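Long-range contacts in putative acetamidase/formamidase (Yersinia enterocolitica subsp. palearctica serotype O:3, PDB 5UBU), which probably hydrolyses carbon-nitrogen bonds other than peptide bonds in linear amides and binds sodium ions: residues I74-L79 and L142-R147; A121-F126 and C231-E236; D195-G200 and K308-N313; T263-G268 and G322-K327. All blocks are in the same frame, centred on the assembly; numbering follows the deposited sequence.

Contact 1: I74-L79 and L142-R147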
loop_
_atom_site.group_PDB
_atom_site.type_symbol
_atom_site.label_atom_id
_atom_site.label_comp_id
_atom_site.label_asym_id
_atom_site.label_seq_id
_atom_site.Cartn_x
_atom_site.Cartn_y
_atom_site.Cartn_z
ATOM N N ILE B 74 30.390 7.478 -10.728
ATOM C CA ILE B 74 29.170 8.164 -10.347
ATOM C C ILE B 74 28.012 7.523 -11.118
ATOM O O ILE B 74 27.838 7.791 -12.308
ATOM C CB ILE B 74 29.297 9.670 -10.663
ATOM C CG1 ILE B 74 30.505 10.256 -9.907
ATOM C CG2 ILE B 74 28.024 10.416 -10.272
ATOM C CD1 ILE B 74 30.842 11.680 -10.276
ATOM N N PRO B 75 27.230 6.648 -10.441
ATOM C CA PRO B 75 26.094 5.957 -11.042
ATOM C C PRO B 75 25.115 6.814 -11.866
ATOM O O PRO B 75 24.715 6.387 -12.937
ATOM C CB PRO B 75 25.388 5.361 -9.830
ATOM C CG PRO B 75 26.481 5.063 -8.876
ATOM C CD PRO B 75 27.584 6.043 -9.142
ATOM N N SER B 76 24.748 8.002 -11.387
ATOM C CA SER B 76 23.799 8.862 -12.118
ATOM C C SER B 76 24.318 9.303 -13.487
ATOM O O SER B 76 23.527 9.614 -14.373
ATOM C CB SER B 76 23.422 10.095 -11.293
ATOM O OG SER B 76 24.553 10.905 -11.021
ATOM N N GLN B 77 25.641 9.327 -13.647
ATOM C CA GLN B 77 26.277 9.717 -14.913
ATOM C C GLN B 77 26.574 8.522 -15.832
ATOM O O GLN B 77 26.719 8.701 -17.039
ATOM C CB GLN B 77 27.569 10.486 -14.638
ATOM C CG GLN B 77 27.346 11.802 -13.908
ATOM C CD GLN B 77 28.638 12.519 -13.551
ATOM O OE1 GLN B 77 29.747 12.038 -13.823
ATOM N NE2 GLN B 77 28.499 13.677 -12.920
ATOM N N LEU B 78 26.656 7.316 -15.265
ATOM C CA LEU B 78 26.947 6.106 -16.051
ATOM C C LEU B 78 25.745 5.182 -16.304
ATOM O O LEU B 78 25.818 4.311 -17.166
ATOM C CB LEU B 78 28.060 5.301 -15.370
ATOM C CG LEU B 78 29.395 6.012 -15.147
ATOM C CD1 LEU B 78 30.346 5.074 -14.407
ATOM C CD2 LEU B 78 30.017 6.468 -16.457
ATOM N N LEU B 79 24.653 5.368 -15.566
ATOM C CA LEU B 79 23.459 4.529 -15.712
ATOM C C LEU B 79 22.220 5.350 -16.031
ATOM O O LEU B 79 22.115 6.521 -15.651
ATOM C CB LEU B 79 23.201 3.773 -14.410
ATOM C CG LEU B 79 24.343 2.925 -13.849
ATOM C CD1 LEU B 79 23.972 2.408 -12.466
ATOM C CD2 LEU B 79 24.698 1.783 -14.785
ATOM N N LEU B 142 19.872 10.048 -1.747
ATOM C CA LEU B 142 20.918 9.601 -0.839
ATOM C C LEU B 142 22.276 9.733 -1.513
ATOM O O LEU B 142 22.356 9.872 -2.739
ATOM C CB LEU B 142 20.695 8.140 -0.441
ATOM C CG LEU B 142 19.360 7.788 0.208
ATOM C CD1 LEU B 142 19.368 6.299 0.516
ATOM C CD2 LEU B 142 19.137 8.622 1.466
ATOM N N PRO B 143 23.357 9.696 -0.722
ATOM C CA PRO B 143 24.664 9.800 -1.341
ATOM C C PRO B 143 24.863 8.722 -2.371
ATOM O O PRO B 143 24.350 7.607 -2.254
ATOM C CB PRO B 143 25.627 9.622 -0.169
ATOM C CG PRO B 143 24.870 10.160 0.983
ATOM C CD PRO B 143 23.471 9.653 0.744
ATOM N N GLU B 144 25.628 9.082 -3.373
ATOM C CA GLU B 144 25.909 8.225 -4.483
ATOM C C GLU B 144 27.165 7.416 -4.153
ATOM O O GLU B 144 28.262 7.932 -4.211
ATOM C CB GLU B 144 26.044 9.145 -5.692
ATOM C CG GLU B 144 25.926 8.479 -7.034
ATOM C CD GLU B 144 25.496 9.446 -8.135
ATOM O OE1 GLU B 144 25.294 8.958 -9.260
ATOM O OE2 GLU B 144 25.336 10.664 -7.889
ATOM N N LYS B 145 26.975 6.158 -3.756
ATOM C CA LYS B 145 28.078 5.257 -3.386
ATOM C C LYS B 145 28.251 4.017 -4.265
ATOM O O LYS B 145 27.302 3.510 -4.853
ATOM C CB LYS B 145 27.948 4.801 -1.923
ATOM C CG LYS B 145 28.750 5.587 -0.901
ATOM C CD LYS B 145 28.344 7.037 -0.733
ATOM C CE LYS B 145 29.431 7.794 0.039
ATOM N NZ LYS B 145 29.806 7.156 1.336
ATOM N N VAL B 146 29.492 3.540 -4.303
ATOM C CA VAL B 146 29.888 2.351 -5.045
ATOM C C VAL B 146 30.940 1.592 -4.236
ATOM O O VAL B 146 31.886 2.189 -3.702
ATOM C CB VAL B 146 30.513 2.705 -6.422
ATOM C CG1 VAL B 146 31.021 1.457 -7.134
ATOM C CG2 VAL B 146 29.502 3.440 -7.289
ATOM N N ARG B 147 30.769 0.279 -4.153
ATOM C CA ARG B 147 31.708 -0.584 -3.459
ATOM C C ARG B 147 32.175 -1.664 -4.424
ATOM O O ARG B 147 31.350 -2.350 -5.003
ATOM C CB ARG B 147 31.053 -1.233 -2.258
ATOM C CG ARG B 147 30.735 -0.312 -1.095
ATOM C CD ARG B 147 31.976 0.316 -0.451
ATOM N NE ARG B 147 33.137 -0.576 -0.503
ATOM C CZ ARG B 147 33.376 -1.609 0.309
ATOM N NH1 ARG B 147 32.532 -1.946 1.276
ATOM N NH2 ARG B 147 34.484 -2.329 0.147
#
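Ile74 and Glu144 bring the two backbones nearest, with their CA atoms 6.7 Å apart, where the start of the one-turn helix 75-78 meets the residues leading into strand 145-151. A gap of this size is bridged by side chains, chiefly that of Glu144. Its CG stands anti to the backbone N (chi1 -162°) and the chain beyond is extended, which carries the carboxylate to the helix start. There Ser76 OG donates to OE1, lying 2.7 Å from Glu144 OE1 on the syn side. Ser76 N also points at OE1, but that bond is modelled too short and its length is doubtful. Apolar atoms pack beside the carboxylate. Pro75 and Glu144 meet tip to tip, with Pro75 CD 3.6 Å from Glu144 CG, while Val146 CG2 lies 3.7 Å from Pro75 CD. Ile74, at the N-cap position, crosses the glutamate at about a right angle and lays its CG2 against the carboxylate. Pro75 N has no hydrogen to offer, and the carboxylate sits at the start of the helix, whose positive end would be expected to favour its charged form modestly.

Contact 2: A121-F126 and C231-E236. With NA (sodium ion), chain G.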
loop_
_atom_site.group_PDB
_atom_site.type_symbol
_atom_site.label_atom_id
_atom_site.label_comp_id
_atom_site.label_asym_id
_atom_site.label_seq_id
_atom_site.Cartn_x
_atom_site.Cartn_y
_atom_site.Cartn_z
ATOM N N ALA B 121 25.949 -0.815 -5.109
ATOM C CA ALA B 121 25.822 0.613 -5.367
ATOM C C ALA B 121 24.537 1.215 -4.849
ATOM O O ALA B 121 23.508 0.542 -4.764
ATOM C CB ALA B 121 25.931 0.869 -6.868
HETATM N N MSE B 122 24.631 2.496 -4.504
HETATM C CA MSE B 122 23.506 3.277 -4.028
HETATM C C MSE B 122 23.235 4.212 -5.162
HETATM O O MSE B 122 23.930 5.202 -5.349
HETATM C CB MSE B 122 23.835 4.028 -2.756
HETATM C CG MSE B 122 23.563 3.177 -1.526
HETATM SE SE MSE B 122 24.357 4.094 0.048
HETATM C CE MSE B 122 23.076 5.557 0.232
ATOM N N ILE B 123 22.235 3.862 -5.956
ATOM C CA ILE B 123 21.837 4.637 -7.117
ATOM C C ILE B 123 20.839 5.713 -6.690
ATOM O O ILE B 123 19.879 5.409 -5.977
ATOM C CB ILE B 123 21.205 3.711 -8.168
ATOM C CG1 ILE B 123 22.205 2.592 -8.525
ATOM C CG2 ILE B 123 20.773 4.513 -9.393
ATOM C CD1 ILE B 123 21.678 1.531 -9.464
ATOM N N PRO B 124 21.062 6.977 -7.096
ATOM C CA PRO B 124 20.106 8.009 -6.697
ATOM C C PRO B 124 18.677 7.711 -7.168
ATOM O O PRO B 124 18.480 7.225 -8.290
ATOM C CB PRO B 124 20.647 9.270 -7.371
ATOM C CG PRO B 124 22.124 9.040 -7.424
ATOM C CD PRO B 124 22.273 7.567 -7.702
ATOM N N HIS B 125 17.710 7.970 -6.288
ATOM C CA HIS B 125 16.291 7.753 -6.565
ATOM C C HIS B 125 15.928 6.281 -6.796
ATOM O O HIS B 125 14.963 5.969 -7.501
ATOM C CB HIS B 125 15.827 8.630 -7.735
ATOM C CG HIS B 125 16.174 10.074 -7.562
ATOM N ND1 HIS B 125 15.495 10.904 -6.689
ATOM C CD2 HIS B 125 17.130 10.837 -8.145
ATOM C CE1 HIS B 125 16.021 12.114 -6.740
ATOM N NE2 HIS B 125 17.008 12.103 -7.620
ATOM N N PHE B 126 16.700 5.386 -6.184
ATOM C CA PHE B 126 16.459 3.954 -6.300
ATOM C C PHE B 126 16.941 3.234 -5.041
ATOM O O PHE B 126 18.084 3.374 -4.642
ATOM C CB PHE B 126 17.129 3.405 -7.545
ATOM C CG PHE B 126 16.814 1.959 -7.811
ATOM C CD1 PHE B 126 15.577 1.587 -8.343
ATOM C CD2 PHE B 126 17.752 0.966 -7.548
ATOM C CE1 PHE B 126 15.285 0.258 -8.591
ATOM C CE2 PHE B 126 17.465 -0.367 -7.805
ATOM C CZ PHE B 126 16.229 -0.724 -8.326
ATOM N N CYS B 231 19.145 -1.573 -0.141
ATOM C CA CYS B 231 19.787 -0.361 -0.707
ATOM C C CYS B 231 19.557 -0.201 -2.211
ATOM O O CYS B 231 19.934 0.826 -2.784
ATOM C CB CYS B 231 21.280 -0.303 -0.408
ATOM S SG CYS B 231 22.320 -1.335 -1.450
ATOM N N GLY B 232 18.948 -1.216 -2.841
ATOM C CA GLY B 232 18.663 -1.196 -4.274
ATOM C C GLY B 232 19.443 -2.248 -5.031
ATOM O O GLY B 232 18.966 -2.764 -6.052
ATOM N N THR B 233 20.644 -2.567 -4.538
ATOM C CA THR B 233 21.500 -3.569 -5.177
ATOM C C THR B 233 22.123 -4.533 -4.177
ATOM O O THR B 233 22.325 -4.208 -3.012
ATOM C CB THR B 233 22.681 -2.915 -5.951
ATOM O OG1 THR B 233 23.625 -2.347 -5.036
ATOM C CG2 THR B 233 22.198 -1.839 -6.909
ATOM N N ALA B 234 22.436 -5.720 -4.669
ATOM C CA ALA B 234 23.095 -6.749 -3.892
ATOM C C ALA B 234 24.555 -6.637 -4.322
ATOM O O ALA B 234 24.993 -5.549 -4.698
ATOM C CB ALA B 234 22.523 -8.106 -4.251
ATOM N N VAL B 235 25.320 -7.723 -4.220
ATOM C CA VAL B 235 26.701 -7.712 -4.704
ATOM C C VAL B 235 26.571 -8.251 -6.129
ATOM O O VAL B 235 26.541 -9.453 -6.347
ATOM C CB VAL B 235 27.672 -8.541 -3.830
ATOM C CG1 VAL B 235 29.034 -8.662 -4.503
ATOM C CG2 VAL B 235 27.807 -7.904 -2.449
ATOM N N GLU B 236 26.464 -7.325 -7.079
ATOM C CA GLU B 236 26.292 -7.640 -8.493
ATOM C C GLU B 236 27.600 -8.123 -9.116
ATOM O O GLU B 236 28.645 -7.471 -8.948
ATOM C CB GLU B 236 25.869 -6.373 -9.241
ATOM C CG GLU B 236 24.714 -5.587 -8.631
ATOM C CD GLU B 236 23.410 -6.349 -8.589
ATOM O OE1 GLU B 236 22.530 -5.943 -7.792
ATOM O OE2 GLU B 236 23.256 -7.338 -9.339
HETATM NA NA NA G . 21.046 -7.078 -9.029
HETATM O O HOH W 1 20.433 2.031 -5.245
HETATM O O HOH W 2 19.471 3.470 -1.878
#
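The ring of Phe126 meets Gly232 O at its edge: the oxygen lies near the ring plane, 3.3 Å from Phe126 CE2. Gly232 CA, 4.0 Å from Phe126 CD2, stands beyond the rim and raised to one side of the plane. Phe126 CG is anti to the backbone N (chi1 -174°), and it is the far part of the ring, at CE2, that reaches the glycine. The other flat group, the carboxylate of Glu236, holds a sodium ion through both oxygens, OE1 and OE2 each 2.2 Å from the metal. Ala234 N donates to Glu236 OE1 from above the carboxylate plane, 41° out of it. Asp220 and His222 also bind this ion. Glu236 is this loop's ligand in the metal site, while Cys231 to Thr233 pack against strand 117-122 and the type II beta turn after it, Ile123 to Phe126. In the strand before the turn, Ala121 N donates a nearly straight bond (174°) to Thr233 OG1 at 2.8 Å. Water 1 accepts from Ile123 N at 2.7 Å and lies close to the carbonyl oxygens of Phe126 and Cys231, linking the turn to the loop. From the second subunit, Ser304 OG hydrogen-bonds Thr233 O.

Contact 3: D195-G200 and K308-N313. With NA (sodium ion), chain H.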
loop_
_atom_site.group_PDB
_atom_site.type_symbol
_atom_site.label_atom_id
_atom_site.label_comp_id
_atom_site.label_asym_id
_atom_site.label_seq_id
_atom_site.Cartn_x
_atom_site.Cartn_y
_atom_site.Cartn_z
ATOM N N ASP B 195 14.777 -11.185 -7.551
ATOM C CA ASP B 195 15.770 -11.003 -6.495
ATOM C C ASP B 195 15.402 -11.804 -5.232
ATOM O O ASP B 195 15.302 -11.258 -4.142
ATOM C CB ASP B 195 15.954 -9.516 -6.169
ATOM C CG ASP B 195 16.511 -8.703 -7.338
ATOM O OD1 ASP B 195 17.180 -9.265 -8.234
ATOM O OD2 ASP B 195 16.298 -7.471 -7.337
ATOM N N VAL B 196 15.172 -13.101 -5.415
ATOM C CA VAL B 196 14.852 -14.013 -4.321
ATOM C C VAL B 196 16.132 -14.814 -4.067
ATOM O O VAL B 196 16.529 -15.611 -4.921
ATOM C CB VAL B 196 13.677 -14.952 -4.684
ATOM C CG1 VAL B 196 13.482 -16.023 -3.615
ATOM C CG2 VAL B 196 12.399 -14.151 -4.869
ATOM N N PRO B 197 16.780 -14.612 -2.901
ATOM C CA PRO B 197 18.047 -15.288 -2.549
ATOM C C PRO B 197 18.074 -16.802 -2.700
ATOM O O PRO B 197 19.144 -17.374 -2.905
ATOM C CB PRO B 197 18.237 -14.942 -1.072
ATOM C CG PRO B 197 17.499 -13.671 -0.885
ATOM C CD PRO B 197 16.334 -13.703 -1.828
ATOM N N ASP B 198 16.911 -17.436 -2.602
ATOM C CA ASP B 198 16.799 -18.901 -2.692
ATOM C C ASP B 198 16.993 -19.491 -4.094
ATOM O O ASP B 198 17.231 -20.691 -4.229
ATOM C CB ASP B 198 15.435 -19.322 -2.155
ATOM C CG ASP B 198 15.213 -18.880 -0.732
ATOM O OD1 ASP B 198 15.740 -19.515 0.196
ATOM O OD2 ASP B 198 14.464 -17.916 -0.541
ATOM N N ILE B 199 16.901 -18.655 -5.123
ATOM C CA ILE B 199 17.053 -19.097 -6.510
ATOM C C ILE B 199 18.537 -19.175 -6.891
ATOM O O ILE B 199 19.041 -18.399 -7.703
ATOM C CB ILE B 199 16.238 -18.182 -7.457
ATOM C CG1 ILE B 199 14.761 -18.276 -7.066
ATOM C CG2 ILE B 199 16.411 -18.590 -8.922
ATOM C CD1 ILE B 199 13.859 -17.342 -7.830
ATOM N N GLY B 200 19.225 -20.136 -6.280
ATOM C CA GLY B 200 20.649 -20.363 -6.526
ATOM C C GLY B 200 20.939 -21.847 -6.703
ATOM O O GLY B 200 20.017 -22.648 -6.895
ATOM N N LYS B 308 6.162 -20.104 5.882
ATOM C CA LYS B 308 7.374 -19.295 5.984
ATOM C C LYS B 308 7.376 -18.276 4.855
ATOM O O LYS B 308 6.956 -18.571 3.747
ATOM C CB LYS B 308 8.665 -20.123 5.918
ATOM C CG LYS B 308 8.930 -21.145 7.023
ATOM C CD LYS B 308 8.592 -20.629 8.401
ATOM C CE LYS B 308 8.985 -21.657 9.455
ATOM N NZ LYS B 308 8.376 -21.233 10.723
ATOM N N VAL B 309 7.818 -17.054 5.136
ATOM C CA VAL B 309 7.851 -16.027 4.104
ATOM C C VAL B 309 9.257 -15.488 3.884
ATOM O O VAL B 309 10.006 -15.247 4.840
ATOM C CB VAL B 309 6.887 -14.864 4.427
ATOM C CG1 VAL B 309 7.113 -13.654 3.517
ATOM C CG2 VAL B 309 5.456 -15.342 4.309
ATOM N N ARG B 310 9.598 -15.333 2.606
ATOM C CA ARG B 310 10.850 -14.760 2.206
ATOM C C ARG B 310 10.608 -13.480 1.463
ATOM O O ARG B 310 9.973 -13.496 0.418
ATOM C CB ARG B 310 11.681 -15.713 1.334
ATOM C CG ARG B 310 12.856 -15.034 0.644
ATOM C CD ARG B 310 14.120 -15.837 0.753
ATOM N NE ARG B 310 14.806 -15.626 2.022
ATOM C CZ ARG B 310 15.808 -16.373 2.485
ATOM N NH1 ARG B 310 16.243 -17.450 1.839
ATOM N NH2 ARG B 310 16.352 -16.052 3.667
ATOM N N LEU B 311 11.100 -12.371 2.009
ATOM C CA LEU B 311 11.001 -11.112 1.326
ATOM C C LEU B 311 12.174 -11.112 0.332
ATOM O O LEU B 311 13.338 -11.154 0.730
ATOM C CB LEU B 311 11.101 -9.943 2.300
ATOM C CG LEU B 311 11.129 -8.545 1.653
ATOM C CD1 LEU B 311 9.887 -8.344 0.811
ATOM C CD2 LEU B 311 11.258 -7.449 2.687
ATOM N N GLY B 312 11.851 -11.113 -0.955
ATOM C CA GLY B 312 12.857 -11.095 -2.009
ATOM C C GLY B 312 13.394 -9.695 -2.164
ATOM O O GLY B 312 14.412 -9.352 -1.565
ATOM N N ASN B 313 12.704 -8.880 -2.959
ATOM C CA ASN B 313 13.129 -7.504 -3.174
ATOM C C ASN B 313 12.023 -6.583 -2.728
ATOM O O ASN B 313 10.862 -6.965 -2.705
ATOM C CB ASN B 313 13.458 -7.262 -4.663
ATOM C CG ASN B 313 12.238 -6.921 -5.509
ATOM O OD1 ASN B 313 11.706 -5.814 -5.424
ATOM N ND2 ASN B 313 11.856 -7.827 -6.404
HETATM NA NA NA H . 17.931 -7.549 -9.499
HETATM O O HOH W 3 17.456 -4.917 -8.349
#
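Val196 and Gly312 mark the tight part of this contact, their CA atoms 4.2 Å apart as the loop 195-200 passes strand 308-313 in a nearly opposite direction (157°). Gly312 has no side chain, and the backbones come together directly, with Asp195 O against the carbonyl carbon of Gly312. Alongside, Asp195 CB lies 3.7 Å from Asn313 CB, and the carboxylate and amide planes are turned 77° apart. The Asn313 amide is itself fixed elsewhere, with ND2 bonded to Met194 O and OD1 accepting from the backbone N atoms of Val315 and Asp316. These four residues are buried.

The other end is polar and partly exposed, and its details are less certain. A type I turn from Val196 to Ile199 presents Pro197 and Asp198 to Arg310, whose chain bends at chi2 and chi3 on its way to the aspartate. Asp198 and Arg310 reach tip to tip in a salt bridge, Asp198 OD1 to Arg310 NH1 at 2.7 Å, but the hydrogen bond of that pair is weak (127°) and the placing of OD2 is doubtful. Pro197 CG lies 4.3 Å above the guanidinium plane of Arg310, offset toward the rim.

Gly312 and Asn313, both facing Thr320, form a classic beta bulge, and beside it Asp195 chelates a sodium ion with OD1 at 2.3 Å and OD2 at 2.7 Å, in a metal site with Asn193, Asp220 and a water as further ligands.

Contact 4: T263-G268 and G322-K327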
loop_
_atom_site.group_PDB
_atom_site.type_symbol
_atom_site.label_atom_id
_atom_site.label_comp_id
_atom_site.label_asym_id
_atom_site.label_seq_id
_atom_site.Cartn_x
_atom_site.Cartn_y
_atom_site.Cartn_z
ATOM N N THR B 263 12.217 -27.260 0.861
ATOM C CA THR B 263 10.888 -26.632 0.694
ATOM C C THR B 263 10.377 -26.468 -0.734
ATOM O O THR B 263 11.086 -26.710 -1.704
ATOM C CB THR B 263 10.909 -25.168 1.240
ATOM O OG1 THR B 263 11.680 -24.332 0.367
ATOM C CG2 THR B 263 11.484 -25.097 2.645
ATOM N N ILE B 264 9.114 -26.054 -0.812
ATOM C CA ILE B 264 8.458 -25.689 -2.060
ATOM C C ILE B 264 8.065 -24.229 -1.783
ATOM O O ILE B 264 7.864 -23.857 -0.623
ATOM C CB ILE B 264 7.232 -26.563 -2.428
ATOM C CG1 ILE B 264 6.068 -26.361 -1.457
ATOM C CG2 ILE B 264 7.635 -28.024 -2.510
ATOM C CD1 ILE B 264 4.817 -27.089 -1.871
HETATM N N MSE B 265 7.960 -23.410 -2.828
HETATM C CA MSE B 265 7.629 -22.006 -2.652
HETATM C C MSE B 265 6.897 -21.416 -3.812
HETATM O O MSE B 265 7.188 -21.738 -4.953
HETATM C CB MSE B 265 8.971 -21.276 -2.477
HETATM C CG MSE B 265 8.876 -19.746 -2.321
HETATM SE SE MSE B 265 10.613 -18.863 -2.719
HETATM C CE MSE B 265 11.450 -19.276 -0.999
ATOM N N SER B 266 5.919 -20.562 -3.519
ATOM C CA SER B 266 5.165 -19.843 -4.544
ATOM C C SER B 266 5.693 -18.415 -4.498
ATOM O O SER B 266 5.760 -17.810 -3.424
ATOM C CB SER B 266 3.670 -19.875 -4.275
ATOM O OG SER B 266 3.145 -21.175 -4.454
ATOM N N ILE B 267 6.058 -17.879 -5.658
ATOM C CA ILE B 267 6.638 -16.541 -5.751
ATOM C C ILE B 267 5.694 -15.531 -6.385
ATOM O O ILE B 267 5.430 -15.594 -7.572
ATOM C CB ILE B 267 7.948 -16.594 -6.560
ATOM C CG1 ILE B 267 8.911 -17.609 -5.919
ATOM C CG2 ILE B 267 8.588 -15.210 -6.645
ATOM C CD1 ILE B 267 10.171 -17.879 -6.713
ATOM N N GLY B 268 5.207 -14.595 -5.581
ATOM C CA GLY B 268 4.298 -13.557 -6.057
ATOM C C GLY B 268 5.003 -12.220 -6.151
ATOM O O GLY B 268 5.901 -11.940 -5.358
ATOM N N GLY B 322 8.145 -14.694 -1.407
ATOM C CA GLY B 322 8.014 -16.139 -1.563
ATOM C C GLY B 322 7.325 -16.746 -0.349
ATOM O O GLY B 322 7.733 -16.485 0.775
ATOM N N ALA B 323 6.269 -17.530 -0.568
ATOM C CA ALA B 323 5.549 -18.209 0.516
ATOM C C ALA B 323 5.979 -19.673 0.483
ATOM O O ALA B 323 5.772 -20.353 -0.508
ATOM C CB ALA B 323 4.048 -18.086 0.326
HETATM N N MSE B 324 6.562 -20.154 1.575
HETATM C CA MSE B 324 7.075 -21.516 1.647
HETATM C C MSE B 324 6.398 -22.465 2.573
HETATM O O MSE B 324 5.671 -22.064 3.468
HETATM C CB MSE B 324 8.450 -21.423 2.292
HETATM C CG MSE B 324 9.578 -21.190 1.312
HETATM SE SE MSE B 324 10.963 -20.194 2.294
HETATM C CE MSE B 324 11.875 -21.638 3.282
ATOM N N LEU B 325 6.666 -23.750 2.357
ATOM C CA LEU B 325 6.179 -24.822 3.209
ATOM C C LEU B 325 7.256 -25.908 3.172
ATOM O O LEU B 325 7.744 -26.274 2.106
ATOM C CB LEU B 325 4.838 -25.378 2.745
ATOM C CG LEU B 325 4.265 -26.474 3.663
ATOM C CD1 LEU B 325 3.975 -25.915 5.049
ATOM C CD2 LEU B 325 3.014 -27.091 3.067
ATOM N N ASN B 326 7.632 -26.401 4.344
ATOM C CA ASN B 326 8.654 -27.430 4.461
ATOM C C ASN B 326 8.123 -28.745 3.891
ATOM O O ASN B 326 7.005 -29.146 4.191
ATOM C CB ASN B 326 9.078 -27.561 5.934
ATOM C CG ASN B 326 10.246 -28.505 6.134
ATOM O OD1 ASN B 326 10.205 -29.687 5.758
ATOM N ND2 ASN B 326 11.280 -28.000 6.776
ATOM N N LYS B 327 8.929 -29.399 3.061
ATOM C CA LYS B 327 8.542 -30.674 2.423
ATOM C C LYS B 327 8.091 -31.772 3.378
ATOM O O LYS B 327 7.340 -32.657 2.972
ATOM C CB LYS B 327 9.645 -31.198 1.497
ATOM C CG LYS B 327 9.804 -30.375 0.234
ATOM C CD LYS B 327 10.865 -30.956 -0.664
ATOM C CE LYS B 327 10.890 -30.269 -2.015
ATOM N NZ LYS B 327 11.956 -30.845 -2.884
#
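Thr263 begins the pairing opposite Asn326, in a non-hydrogen-bonded pair whose side chains diverge; its CG2 instead touches the selenomethionine Met324, 3.5 Å from CE, and its CB rests near Leu325 O. Next, Ile264 and Leu325 form a hydrogen-bonded pair, with Ile264 N to Leu325 O and Leu325 N to Ile264 O both at 3.2 Å. Ile264 CG2 also meets the extended chain of Lys327, 4.0 Å from its CE; the ammonium goes on to a salt bridge with Glu259 and a bond to Asn260 O. At Met265, likewise a selenomethionine, the side chain crosses Met324 on the same face, CE lying 3.5 Å from Met324 SE. The bend at chi3 (-78°) turns Met265 CE toward Met324, while Met265 SE packs on Gly322 CA. Ser266 closes a second hydrogen-bonded pair, its N 3.0 Å from Ala323 O and its O 2.9 Å from Ala323 N; its OG is held by Asp283. Ile267 then faces Gly322, with CA atoms 4.4 Å apart.

Ile264, Ser266, Ala323 and Leu325 point to the face packed by helix 273-291, and Leu325 also touches helix 296-306. At 163° between their directions, the strands are antiparallel neighbours in a mixed beta sheet with these two helices on one face, where strand 319-326 lies between 263-270 and 308-313.

How the contacts relate
Contacts 1 and 2 lie side by side, centres 9 Å apart, because strands 117-122 and 145-151 are neighbours in the four-stranded antiparallel sheet; a probable hydrogen bond from Met122 N to Lys145 O joins them. Contacts 3 and 4, centres 10 Å apart, share the nine-stranded sheet through adjacent strands 308-313 and 319-326. Along the chain the segments of contacts 1 and 2 alternate, as do those of 2 and 3 and of 3 and 4. Contacts 2 and 3, centres 17 Å apart, do not touch, yet their loops bring Glu236 and Asp195 from different parts of the chain to neighbouring sodium ions, with Asp220 serving both. Contacts 1 to 3 touch the second subunit; contact 4 is internal to the chain.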